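Local structure of glutathione S-transferase (Sphingomonas paucimobilis, 1F2E) at residues A[99-104]-A[144-149]; A[73-78]-A[89-94]. The protein binds glutathione in a thioredoxin-like domain paired with an all-helical domain, and probably transfers it to electrophilic substrates as other glutathione S-transferases do. All coordinates share one frame; numbering follows the deposited sequence.

Contact 1. Residues A[99-104]-A[144-149]; sequences SFLGSE and DHYAGN. With GSH (glutathione), chain F.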
loop_
_atom_site.group_PDB
_atom_site.type_symbol
_atom_site.label_atom_id
_atom_site.label_comp_id
_atom_site.label_asym_id
_atom_site.label_seq_id
_atom_site.Cartn_x
_atom_site.Cartn_y
_atom_site.Cartn_z
ATOM N N SER A 99 -3.093 0.023 3.914
ATOM C CA SER A 99 -2.521 0.755 2.797
ATOM C C SER A 99 -1.710 1.967 3.254
ATOM O O SER A 99 -0.634 2.246 2.713
ATOM C CB SER A 99 -3.635 1.200 1.852
ATOM O OG SER A 99 -3.130 2.109 0.901
ATOM N N PHE A 100 -2.220 2.686 4.248
ATOM C CA PHE A 100 -1.515 3.858 4.752
ATOM C C PHE A 100 -0.205 3.429 5.405
ATOM O O PHE A 100 0.848 4.018 5.167
ATOM C CB PHE A 100 -2.367 4.598 5.783
ATOM C CG PHE A 100 -1.624 5.686 6.504
ATOM C CD1 PHE A 100 -1.457 6.940 5.920
ATOM C CD2 PHE A 100 -1.061 5.448 7.752
ATOM C CE1 PHE A 100 -0.736 7.944 6.569
ATOM C CE2 PHE A 100 -0.334 6.443 8.415
ATOM C CZ PHE A 100 -0.172 7.693 7.823
ATOM N N LEU A 101 -0.299 2.392 6.232
ATOM C CA LEU A 101 0.833 1.836 6.955
ATOM C C LEU A 101 1.921 1.347 5.993
ATOM O O LEU A 101 3.111 1.589 6.208
ATOM C CB LEU A 101 0.341 0.679 7.837
ATOM C CG LEU A 101 0.253 0.789 9.371
ATOM C CD1 LEU A 101 0.088 2.217 9.834
ATOM C CD2 LEU A 101 -0.899 -0.075 9.853
ATOM N N GLY A 102 1.512 0.664 4.927
ATOM C CA GLY A 102 2.487 0.161 3.975
ATOM C C GLY A 102 3.049 1.185 3.000
ATOM O O GLY A 102 4.239 1.148 2.677
ATOM N N SER A 103 2.208 2.106 2.537
ATOM C CA SER A 103 2.637 3.112 1.570
ATOM C C SER A 103 3.208 4.407 2.136
ATOM O O SER A 103 4.064 5.025 1.503
ATOM C CB SER A 103 1.479 3.455 0.635
ATOM O OG SER A 103 1.086 2.300 -0.088
ATOM N N GLU A 104 2.739 4.825 3.309
ATOM C CA GLU A 104 3.226 6.068 3.911
ATOM C C GLU A 104 4.173 5.863 5.099
ATOM O O GLU A 104 5.354 6.221 5.046
ATOM C CB GLU A 104 2.041 6.929 4.362
ATOM C CG GLU A 104 0.975 7.147 3.290
ATOM C CD GLU A 104 1.452 8.010 2.128
ATOM O OE1 GLU A 104 0.687 8.175 1.158
ATOM O OE2 GLU A 104 2.585 8.529 2.184
ATOM N N ASP A 144 -8.985 2.617 20.977
ATOM C CA ASP A 144 -8.268 1.499 21.574
ATOM C C ASP A 144 -7.438 0.814 20.494
ATOM O O ASP A 144 -6.290 0.430 20.717
ATOM C CB ASP A 144 -9.249 0.466 22.140
ATOM C CG ASP A 144 -10.221 1.058 23.138
ATOM O OD1 ASP A 144 -9.769 1.654 24.135
ATOM O OD2 ASP A 144 -11.443 0.919 22.928
ATOM N N HIS A 145 -8.042 0.669 19.319
ATOM C CA HIS A 145 -7.411 -0.011 18.196
ATOM C C HIS A 145 -7.268 0.890 16.983
ATOM O O HIS A 145 -8.048 1.818 16.792
ATOM C CB HIS A 145 -8.236 -1.244 17.863
ATOM C CG HIS A 145 -8.524 -2.094 19.058
ATOM N ND1 HIS A 145 -7.601 -2.967 19.593
ATOM C CD2 HIS A 145 -9.608 -2.155 19.865
ATOM C CE1 HIS A 145 -8.104 -3.529 20.676
ATOM N NE2 HIS A 145 -9.321 -3.053 20.864
ATOM N N TYR A 146 -6.269 0.603 16.160
ATOM C CA TYR A 146 -5.998 1.420 14.989
ATOM C C TYR A 146 -7.066 1.374 13.900
ATOM O O TYR A 146 -7.413 2.401 13.322
ATOM C CB TYR A 146 -4.641 1.035 14.394
ATOM C CG TYR A 146 -4.169 1.987 13.320
ATOM C CD1 TYR A 146 -4.149 3.365 13.545
ATOM C CD2 TYR A 146 -3.702 1.513 12.094
ATOM C CE1 TYR A 146 -3.675 4.248 12.582
ATOM C CE2 TYR A 146 -3.220 2.391 11.121
ATOM C CZ TYR A 146 -3.210 3.754 11.376
ATOM O OH TYR A 146 -2.716 4.626 10.434
ATOM N N ALA A 147 -7.569 0.178 13.612
ATOM C CA ALA A 147 -8.591 0.011 12.588
ATOM C C ALA A 147 -9.836 -0.628 13.184
ATOM O O ALA A 147 -9.806 -1.770 13.657
ATOM C CB ALA A 147 -8.060 -0.857 11.455
ATOM N N GLY A 148 -10.937 0.102 13.168
ATOM C CA GLY A 148 -12.154 -0.464 13.709
ATOM C C GLY A 148 -12.241 -0.416 15.218
ATOM O O GLY A 148 -11.735 0.509 15.852
ATOM N N ASN A 149 -12.860 -1.436 15.801
ATOM C CA ASN A 149 -13.060 -1.471 17.241
ATOM C C ASN A 149 -12.322 -2.574 17.993
ATOM O O ASN A 149 -12.290 -2.564 19.225
ATOM C CB ASN A 149 -14.562 -1.583 17.530
ATOM C CG ASN A 149 -14.930 -1.099 18.919
ATOM O OD1 ASN A 149 -14.408 -1.590 19.924
ATOM N ND2 ASN A 149 -15.838 -0.128 18.981
HETATM N N1 GSH F . -0.896 6.253 -0.281
HETATM C CA1 GSH F . -1.936 7.167 -0.760
HETATM C C1 GSH F . -2.929 6.456 -1.741
HETATM O O11 GSH F . -3.894 7.143 -2.204
HETATM O O12 GSH F . -2.736 5.237 -2.027
HETATM C CB1 GSH F . -1.184 8.335 -1.445
HETATM C CG1 GSH F . -1.985 9.574 -1.877
HETATM C CD1 GSH F . -1.088 10.630 -2.520
HETATM O OE1 GSH F . 0.146 10.530 -2.513
HETATM N N2 GSH F . -1.730 11.661 -3.075
HETATM C CA2 GSH F . -1.066 12.784 -3.731
HETATM C C2 GSH F . -1.456 14.069 -3.049
HETATM O O2 GSH F . -2.649 14.342 -2.893
HETATM C CB2 GSH F . -1.480 12.888 -5.200
HETATM S SG2 GSH F . -1.145 11.450 -6.221
HETATM N N3 GSH F . -0.463 14.858 -2.635
HETATM C CA3 GSH F . -0.734 16.127 -1.952
HETATM C C3 GSH F . 0.135 17.234 -2.470
HETATM O O31 GSH F . 0.058 18.345 -1.869
HETATM O O32 GSH F . 0.880 16.994 -3.468
#
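Y146 lays the CE2 side of its ring along the two methyls of L101. Its CE2 is 3.6 Å from L101 CD1, and L101 CD2 lies just as near to that carbon. The leucine and the tyrosine point opposite ways as they overlap, and CD1 comes at the ring obliquely. The phenol reaches the helix because Y146 CG stands anti to its backbone N (chi1 -170°), which sends the ring out of the 144-149 loop toward helix 89-113. Its OH comes to rest 3.3 Å from F100 CD2. Here the two side chains stand roughly perpendicular, with the oxygen oblique to the F100 ring. R97, one turn before L101 on helix 89-113, is the polar partner of this hydroxyl: its NH2 is hydrogen-bonded to Y146 OH. An alanine in place of Y146 would probably open a gap beside the L101 methyls and leave R97 without its phenol partner. One turn on from F100, on the same side of the helix, E104 OE1 accepts a hydrogen bond of 2.9 Å from N1 of glutathione, the amino group of its glutamyl part. This glutathione is also held by V52, E65 and N66 of the second subunit, and K107 of that subunit pairs with E104 OE2. The contact is thus apolar along the ring and polar at its tip, while the neighbouring carboxylate faces the ligand's amino group, a pairing that would probably stabilise its ammonium form.

Contact 2. Residues A[73-78]-A[89-94]; sequences IADQNP and LDRYRL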
loop_
_atom_site.group_PDB
_atom_site.type_symbol
_atom_site.label_atom_id
_atom_site.label_comp_id
_atom_site.label_asym_id
_atom_site.label_seq_id
_atom_site.Cartn_x
_atom_site.Cartn_y
_atom_site.Cartn_z
ATOM N N ILE A 73 -3.935 -14.060 5.769
ATOM C CA ILE A 73 -3.727 -14.792 7.008
ATOM C C ILE A 73 -4.970 -14.713 7.905
ATOM O O ILE A 73 -5.420 -15.720 8.445
ATOM C CB ILE A 73 -2.495 -14.250 7.754
ATOM C CG1 ILE A 73 -1.235 -14.537 6.924
ATOM C CG2 ILE A 73 -2.402 -14.871 9.155
ATOM C CD1 ILE A 73 0.058 -13.945 7.501
ATOM N N ALA A 74 -5.533 -13.519 8.046
ATOM C CA ALA A 74 -6.720 -13.352 8.878
ATOM C C ALA A 74 -7.937 -14.111 8.334
ATOM O O ALA A 74 -8.665 -14.755 9.096
ATOM C CB ALA A 74 -7.054 -11.863 9.028
ATOM N N ASP A 75 -8.151 -14.034 7.020
ATOM C CA ASP A 75 -9.292 -14.691 6.380
ATOM C C ASP A 75 -9.292 -16.203 6.514
ATOM O O ASP A 75 -10.356 -16.815 6.523
ATOM C CB ASP A 75 -9.366 -14.322 4.892
ATOM C CG ASP A 75 -9.673 -12.849 4.667
ATOM O OD1 ASP A 75 -9.541 -12.383 3.516
ATOM O OD2 ASP A 75 -10.052 -12.157 5.635
ATOM N N GLN A 76 -8.112 -16.808 6.612
ATOM C CA GLN A 76 -8.015 -18.255 6.743
ATOM C C GLN A 76 -8.664 -18.775 8.026
ATOM O O GLN A 76 -9.068 -19.936 8.098
ATOM C CB GLN A 76 -6.554 -18.701 6.670
ATOM C CG GLN A 76 -5.910 -18.396 5.337
ATOM C CD GLN A 76 -6.830 -18.717 4.170
ATOM O OE1 GLN A 76 -7.219 -19.875 3.959
ATOM N NE2 GLN A 76 -7.194 -17.685 3.408
ATOM N N ASN A 77 -8.755 -17.926 9.043
ATOM C CA ASN A 77 -9.400 -18.342 10.282
ATOM C C ASN A 77 -10.395 -17.291 10.743
ATOM O O ASN A 77 -10.076 -16.417 11.552
ATOM C CB ASN A 77 -8.389 -18.616 11.398
ATOM C CG ASN A 77 -9.068 -19.118 12.675
ATOM O OD1 ASN A 77 -10.265 -19.431 12.669
ATOM N ND2 ASN A 77 -8.314 -19.196 13.768
ATOM N N PRO A 78 -11.630 -17.365 10.231
ATOM C CA PRO A 78 -12.655 -16.388 10.624
ATOM C C PRO A 78 -13.011 -16.415 12.117
ATOM O O PRO A 78 -13.534 -15.439 12.656
ATOM C CB PRO A 78 -13.836 -16.727 9.709
ATOM C CG PRO A 78 -13.616 -18.171 9.367
ATOM C CD PRO A 78 -12.125 -18.277 9.189
ATOM N N LEU A 89 -18.458 -2.780 5.275
ATOM C CA LEU A 89 -17.816 -1.503 5.018
ATOM C C LEU A 89 -16.530 -1.460 5.835
ATOM O O LEU A 89 -15.504 -0.935 5.389
ATOM C CB LEU A 89 -18.739 -0.367 5.456
ATOM C CG LEU A 89 -18.585 1.037 4.863
ATOM C CD1 LEU A 89 -19.316 2.008 5.790
ATOM C CD2 LEU A 89 -17.128 1.438 4.730
ATOM N N ASP A 90 -16.602 -2.028 7.036
ATOM C CA ASP A 90 -15.470 -2.055 7.949
ATOM C C ASP A 90 -14.230 -2.698 7.341
ATOM O O ASP A 90 -13.120 -2.446 7.790
ATOM C CB ASP A 90 -15.859 -2.784 9.242
ATOM C CG ASP A 90 -14.867 -2.544 10.367
ATOM O OD1 ASP A 90 -14.471 -1.377 10.564
ATOM O OD2 ASP A 90 -14.489 -3.513 11.065
ATOM N N ARG A 91 -14.412 -3.520 6.314
ATOM C CA ARG A 91 -13.273 -4.173 5.677
ATOM C C ARG A 91 -12.443 -3.167 4.891
ATOM O O ARG A 91 -11.212 -3.270 4.827
ATOM C CB ARG A 91 -13.740 -5.292 4.742
ATOM C CG ARG A 91 -12.611 -6.214 4.297
ATOM C CD ARG A 91 -13.147 -7.420 3.555
ATOM N NE ARG A 91 -12.079 -8.266 3.034
ATOM C CZ ARG A 91 -11.448 -9.211 3.725
ATOM N NH1 ARG A 91 -11.769 -9.455 4.990
ATOM N NH2 ARG A 91 -10.493 -9.920 3.138
ATOM N N TYR A 92 -13.119 -2.193 4.295
ATOM C CA TYR A 92 -12.432 -1.171 3.525
ATOM C C TYR A 92 -11.677 -0.252 4.471
ATOM O O TYR A 92 -10.584 0.222 4.143
ATOM C CB TYR A 92 -13.435 -0.395 2.660
ATOM C CG TYR A 92 -14.197 -1.316 1.728
ATOM C CD1 TYR A 92 -15.444 -1.825 2.088
ATOM C CD2 TYR A 92 -13.625 -1.759 0.530
ATOM C CE1 TYR A 92 -16.103 -2.755 1.286
ATOM C CE2 TYR A 92 -14.276 -2.692 -0.278
ATOM C CZ TYR A 92 -15.514 -3.185 0.111
ATOM O OH TYR A 92 -16.156 -4.124 -0.664
ATOM N N ARG A 93 -12.246 -0.015 5.651
ATOM C CA ARG A 93 -11.567 0.817 6.642
ATOM C C ARG A 93 -10.255 0.112 6.971
ATOM O O ARG A 93 -9.218 0.750 7.090
ATOM C CB ARG A 93 -12.388 0.952 7.927
ATOM C CG ARG A 93 -13.769 1.542 7.737
ATOM C CD ARG A 93 -14.446 1.799 9.077
ATOM N NE ARG A 93 -15.830 2.224 8.888
ATOM C CZ ARG A 93 -16.891 1.477 9.170
ATOM N NH1 ARG A 93 -16.734 0.254 9.666
ATOM N NH2 ARG A 93 -18.108 1.946 8.938
ATOM N N LEU A 94 -10.304 -1.207 7.119
ATOM C CA LEU A 94 -9.094 -1.963 7.421
ATOM C C LEU A 94 -8.102 -1.850 6.270
ATOM O O LEU A 94 -6.916 -1.597 6.485
ATOM C CB LEU A 94 -9.407 -3.444 7.658
ATOM C CG LEU A 94 -8.160 -4.323 7.811
ATOM C CD1 LEU A 94 -7.328 -3.830 9.010
ATOM C CD2 LEU A 94 -8.566 -5.779 8.016
#
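R91 crosses from helix 89-113 to grip D75 of helix 66-75. Its CB leaves the helix toward the 73-78 segment. CG is anti to the backbone N (chi1 -167°), and the chain then runs extended through CD to NE. L71 of helix 66-75 packs against the R91 side chain. NE has a long, weak ion pair with E86, and NH1 a weak hydrogen bond to the carbonyl of P84. CZ lies behind the two terminal nitrogens, and these do the gripping, end-on, one to each carboxylate oxygen. NH2 gives the short bond, 2.7 Å to D75 OD1, on the syn lone pair. That bond is bent, with an angle of 140° at the hydrogen, and OD1 is tilted from the guanidinium plane. NH1 makes a longer bond, 3.3 Å to D75 OD2, which lies close to that plane. A weak third link joins NH2 to OD2. The carboxylate and guanidinium planes are 30° apart, so the fork is twisted. D75 OD1 has a second partner, the hydroxyl of Y92 of the second subunit, so the carboxylate is held from both chains. This is a bidentate salt bridge between the last helix of the thioredoxin-like domain and the first helix of the all-helical domain, the two-domain architecture of the glutathione S-transferase fold.

Both contacts use helix 89-113, and their centres lie 13 Å apart. Contact 2 ties the helix to the thioredoxin-like domain near its start; contact 1 fixes the following turns to the loop before helix 153-161. They also touch directly, A147 CB lying 3.9 Å from L94 CD1. Contact 2 comes wholly earlier in the chain. It lies away from the glutathione sites. Contact 1 holds one glutathione at E104. The side chain of L101 is about 9 Å from another, and about 8 Å and 10 Å from those of N66 and C10, which bind glutathione, C10 covalently. D75 meets Y92 of the second subunit in contact 2, and E104 meets K107 of the second subunit in contact 1.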